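PDB 3B7M: cellulase from Rhodothermus marinus, which probably hydrolyses internal beta-1,4-glucosidic bonds of cellulose, as an endoglucanase of glycoside hydrolase family 12 engineered in its active surface. Local coordinates for residues T13-G16 with G17-V21; L119-G123 with D124-I128. All blocks are in the same frame, centred on the assembly; numbering follows the deposited sequence. Where two conformers were deposited one is given.

Contact 1. Residues T13-G16 with G17-V21; sequences TVAG and GRYTV
Val-14 O takes two weak hydrogen bonds, from Gly-17 N at 3.0 Å and from Tyr-19 N at 3.4 Å, at the closed end of a beta hairpin. Strands 11-14 and 19-22 are joined by a type I' turn from Ala-15 to Arg-18, and Arg-18 and Tyr-19 both face Val-14 as a classic beta bulge. The stronger bond of the pair runs the other way, Val-14 N to Tyr-19 O at 2.8 Å and nearly straight (169°). Arg-18 N bonds Ala-15 O at 3.2 Å, closing the turn.

Ala-15 CB approaches CD2 of the Tyr-19 ring at 3.7 Å, and Arg-18 CG lies over one face, toward the rim. With CG opposite its backbone N (chi1 -164°), Arg-18 runs extended along the tyrosine, bringing NE to Tyr-19 OH at 3.1 Å, in the guanidinium plane; Val-213 takes up both ends, its N bonded to Tyr-19 OH and its O to Arg-18 NH2. In place of the tyrosine, an alanine would probably leave Arg-18 NE and Val-213 N without their common acceptor and Ala-15 CB without its ring. On the tyrosine's face of the sheet, Val-14 CG2 meets Val-21 CG2 at 3.9 Å.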
loop_
_atom_site.group_PDB
_atom_site.type_symbol
_atom_site.label_atom_id
_atom_site.label_comp_id
_atom_site.label_asym_id
_atom_site.label_seq_id
_atom_site.Cartn_x
_atom_site.Cartn_y
_atom_site.Cartn_z
ATOM N N THR A 13 2.003 6.857 15.983
ATOM C CA THR A 13 1.469 8.023 15.298
ATOM C C THR A 13 2.651 8.946 15.032
ATOM O O THR A 13 3.509 9.120 15.914
ATOM C CB THR A 13 0.414 8.760 16.175
ATOM O OG1 THR A 13 -0.587 7.834 16.625
ATOM C CG2 THR A 13 -0.251 9.872 15.402
ATOM N N VAL A 14 2.707 9.523 13.838
ATOM C CA VAL A 14 3.829 10.361 13.445
ATOM C C VAL A 14 3.341 11.619 12.725
ATOM O O VAL A 14 2.137 11.779 12.471
ATOM C CB VAL A 14 4.802 9.581 12.500
ATOM C CG1 VAL A 14 5.366 8.329 13.198
ATOM C CG2 VAL A 14 4.097 9.192 11.207
ATOM N N ALA A 15 4.278 12.515 12.407
ATOM C CA ALA A 15 4.004 13.668 11.557
ATOM C C ALA A 15 2.828 14.494 12.069
ATOM O O ALA A 15 1.875 14.765 11.337
ATOM C CB ALA A 15 3.762 13.205 10.122
ATOM N N GLY A 16 2.892 14.873 13.343
ATOM C CA GLY A 16 1.877 15.736 13.960
ATOM C C GLY A 16 0.518 15.077 14.039
ATOM O O GLY A 16 -0.519 15.756 13.980
ATOM N N GLY A 17 0.522 13.753 14.142
ATOM C CA GLY A 17 -0.712 12.982 14.234
ATOM C C GLY A 17 -1.346 12.616 12.898
ATOM O O GLY A 17 -2.390 11.958 12.862
ATOM N N ARG A 18 -0.738 13.054 11.798
ATOM C CA ARG A 18 -1.348 12.863 10.486
ATOM C C ARG A 18 -1.308 11.408 9.999
ATOM O O ARG A 18 -2.242 10.955 9.350
ATOM C CB ARG A 18 -0.734 13.800 9.445
ATOM C CG ARG A 18 -1.580 13.908 8.189
ATOM C CD ARG A 18 -0.940 14.845 7.183
ATOM N NE ARG A 18 -1.550 14.757 5.854
ATOM C CZ ARG A 18 -2.715 15.297 5.512
ATOM N NH1 ARG A 18 -3.446 15.957 6.409
ATOM N NH2 ARG A 18 -3.162 15.160 4.270
ATOM N N TYR A 19 -0.225 10.695 10.304
ATOM C CA TYR A 19 -0.033 9.332 9.795
ATOM C C TYR A 19 0.292 8.368 10.923
ATOM O O TYR A 19 0.664 8.784 12.017
ATOM C CB TYR A 19 1.105 9.271 8.759
ATOM C CG TYR A 19 1.017 10.301 7.654
ATOM C CD1 TYR A 19 -0.068 10.322 6.787
ATOM C CD2 TYR A 19 2.039 11.243 7.462
ATOM C CE1 TYR A 19 -0.151 11.259 5.760
ATOM C CE2 TYR A 19 1.954 12.207 6.437
ATOM C CZ TYR A 19 0.860 12.200 5.593
ATOM O OH TYR A 19 0.738 13.138 4.578
ATOM N N THR A 20 0.133 7.079 10.648
ATOM C CA THR A 20 0.529 6.037 11.582
ATOM C C THR A 20 1.499 5.099 10.875
ATOM O O THR A 20 1.323 4.798 9.688
ATOM C CB THR A 20 -0.693 5.259 12.127
ATOM O OG1 THR A 20 -1.432 4.702 11.038
ATOM C CG2 THR A 20 -1.618 6.188 12.933
ATOM N N VAL A 21 2.531 4.666 11.590
ATOM C CA VAL A 21 3.502 3.739 11.044
ATOM C C VAL A 21 3.369 2.435 11.809
ATOM O O VAL A 21 3.391 2.445 13.042
ATOM C CB VAL A 21 4.940 4.305 11.144
ATOM C CG1 VAL A 21 5.962 3.265 10.732
ATOM C CG2 VAL A 21 5.075 5.546 10.275
#

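Contact 2. Residues L119-G123 with D124-I128; sequences LNKNG and DVMPI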
loop_
_atom_site.group_PDB
_atom_site.type_symbol
_atom_site.label_atom_id
_atom_site.label_comp_id
_atom_site.label_asym_id
_atom_site.label_seq_id
_atom_site.Cartn_x
_atom_site.Cartn_y
_atom_site.Cartn_z
ATOM N N LEU A 119 5.178 -0.213 -7.292
ATOM C CA LEU A 119 6.181 0.666 -7.880
ATOM C C LEU A 119 7.496 -0.061 -8.158
ATOM O O LEU A 119 8.256 0.329 -9.058
ATOM C CB LEU A 119 6.430 1.864 -6.953
ATOM C CG LEU A 119 5.214 2.771 -6.698
ATOM C CD1 LEU A 119 5.617 3.931 -5.802
ATOM C CD2 LEU A 119 4.644 3.293 -8.014
ATOM N N ASN A 120 7.766 -1.097 -7.368
ATOM C CA ASN A 120 9.023 -1.832 -7.449
ATOM C C ASN A 120 8.864 -3.181 -6.775
ATOM O O ASN A 120 7.909 -3.398 -6.020
ATOM C CB ASN A 120 10.156 -1.028 -6.778
ATOM C CG ASN A 120 11.518 -1.192 -7.476
ATOM O OD1 ASN A 120 12.299 -0.243 -7.566
ATOM N ND2 ASN A 120 11.796 -2.378 -7.960
ATOM N N LYS A 121 9.801 -4.082 -7.060
ATOM C CA LYS A 121 9.882 -5.392 -6.417
ATOM C C LYS A 121 11.243 -6.039 -6.670
ATOM O O LYS A 121 12.025 -5.576 -7.496
ATOM C CB LYS A 121 8.779 -6.334 -6.929
ATOM C CG LYS A 121 8.860 -6.670 -8.434
ATOM C CD LYS A 121 7.631 -7.438 -8.889
ATOM C CE LYS A 121 7.861 -8.097 -10.245
ATOM N NZ LYS A 121 6.768 -9.059 -10.576
ATOM N N ASN A 122 11.497 -7.127 -5.953
ATOM C CA ASN A 122 12.643 -7.986 -6.208
ATOM C C ASN A 122 12.247 -9.451 -6.013
ATOM O O ASN A 122 11.433 -9.783 -5.132
ATOM C CB ASN A 122 13.805 -7.626 -5.281
ATOM C CG ASN A 122 15.110 -8.274 -5.704
ATOM O OD1 ASN A 122 15.592 -9.216 -5.067
ATOM N ND2 ASN A 122 15.678 -7.786 -6.793
ATOM N N GLY A 123 12.838 -10.328 -6.823
ATOM C CA GLY A 123 12.503 -11.743 -6.777
ATOM C C GLY A 123 11.246 -12.021 -7.562
ATOM O O GLY A 123 10.721 -11.154 -8.266
ATOM N N ASP A 124 10.733 -13.230 -7.412
ATOM C CA ASP A 124 9.708 -13.741 -8.312
ATOM C C ASP A 124 8.262 -13.361 -7.933
ATOM O O ASP A 124 7.316 -14.025 -8.366
ATOM C CB ASP A 124 9.838 -15.264 -8.355
ATOM C CG ASP A 124 9.749 -15.898 -6.958
ATOM O OD1 ASP A 124 9.179 -15.254 -6.042
ATOM O OD2 ASP A 124 10.249 -17.034 -6.772
ATOM N N VAL A 125 8.077 -12.309 -7.143
ATOM C CA VAL A 125 6.748 -12.044 -6.557
ATOM C C VAL A 125 5.741 -11.458 -7.534
ATOM O O VAL A 125 6.057 -10.539 -8.291
ATOM C CB VAL A 125 6.825 -11.202 -5.256
ATOM C CG1 VAL A 125 7.624 -11.957 -4.197
ATOM C CG2 VAL A 125 7.445 -9.852 -5.512
ATOM N N MET A 126 4.526 -12.001 -7.508
ATOM C CA MET A 126 3.439 -11.515 -8.362
ATOM C C MET A 126 2.166 -11.168 -7.579
ATOM O O MET A 126 1.984 -11.630 -6.447
ATOM C CB MET A 126 3.125 -12.523 -9.476
ATOM C CG MET A 126 4.280 -12.785 -10.428
ATOM S SD MET A 126 3.749 -13.838 -11.793
ATOM C CE MET A 126 5.220 -14.866 -11.973
ATOM N N PRO A 127 1.281 -10.344 -8.178
ATOM C CA PRO A 127 0.053 -9.962 -7.495
ATOM C C PRO A 127 -0.909 -11.130 -7.284
ATOM O O PRO A 127 -0.755 -12.206 -7.874
ATOM C CB PRO A 127 -0.576 -8.927 -8.440
ATOM C CG PRO A 127 0.523 -8.514 -9.370
ATOM C CD PRO A 127 1.386 -9.706 -9.503
ATOM N N ILE A 128 -1.886 -10.907 -6.421
ATOM C CA ILE A 128 -2.991 -11.835 -6.276
ATOM C C ILE A 128 -3.993 -11.498 -7.386
ATOM O O ILE A 128 -4.452 -10.354 -7.490
ATOM C CB ILE A 128 -3.628 -11.726 -4.871
ATOM C CG1 ILE A 128 -2.583 -12.067 -3.804
ATOM C CG2 ILE A 128 -4.854 -12.639 -4.737
ATOM C CD1 ILE A 128 -3.042 -11.803 -2.370
#
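Lys-121 and Val-125 lie side by side, their side chains pointing opposite ways, across the bend where strand 112-122 of the beta-jelly roll ends and the chain turns into the loop leading to strand 130-137. Near its root the lysine meets the valine side chain, Lys-121 CB lying 4.0 Å from Val-125 CG2. Farther out it passes the valine backbone, with Lys-121 CD 3.5 Å from Val-125 O, and at its tip the ammonium nitrogen bonds that same oxygen, Lys-121 NZ to Val-125 O at 2.8 Å. The nitrogen approaches almost head-on, the C=O...NZ angle being 163°.

The torsions explain the reach. Lys-121 holds CG between its backbone N and carbonyl carbon (chi1 63°), and from there the chain runs extended, which carries NZ to the loop that follows the bend. The bond joins a strand side chain to a backbone carbonyl of that loop.

Gly-123 makes the bend itself, with a positive phi of 82°, a value glycine adopts readily. Asp-124 follows; its CB points away from the strand segment, and OD1 forms a salt bridge with Arg-91. The next residue, Val-125, is buried: its side chain packs on Arg-91 and on Phe-200, while the lysine passes CG2 with its CB and CD before NZ reaches the carbonyl oxygen. Val-125 thus offers the lysine both a methyl group, to the aliphatic chain, and a carbonyl, to the ammonium group. The valine also reaches back to the last strand residue, its CG2 standing 4.0 Å from the backbone oxygen Asn-122 O.

In the fold
Contact 1 precedes contact 2 along the chain. Their centres are 28 Å apart and the nearest atoms about 15 Å, so they do not touch, and they lie on opposite sides of the chain's centre. Both reach the same mixed sheet: strand 11-14 of contact 1 is one of its outermost strands, next to 19-22, and strand 112-122 of contact 2 lies farther in, with 61-65, 189-199 and 91-101 between it and the hairpin. Each is a chain reversal or bend at the end of a strand, one a tight hairpin, the other the start of a loop. As in other family 12 enzymes, this larger sheet probably lines the substrate cleft.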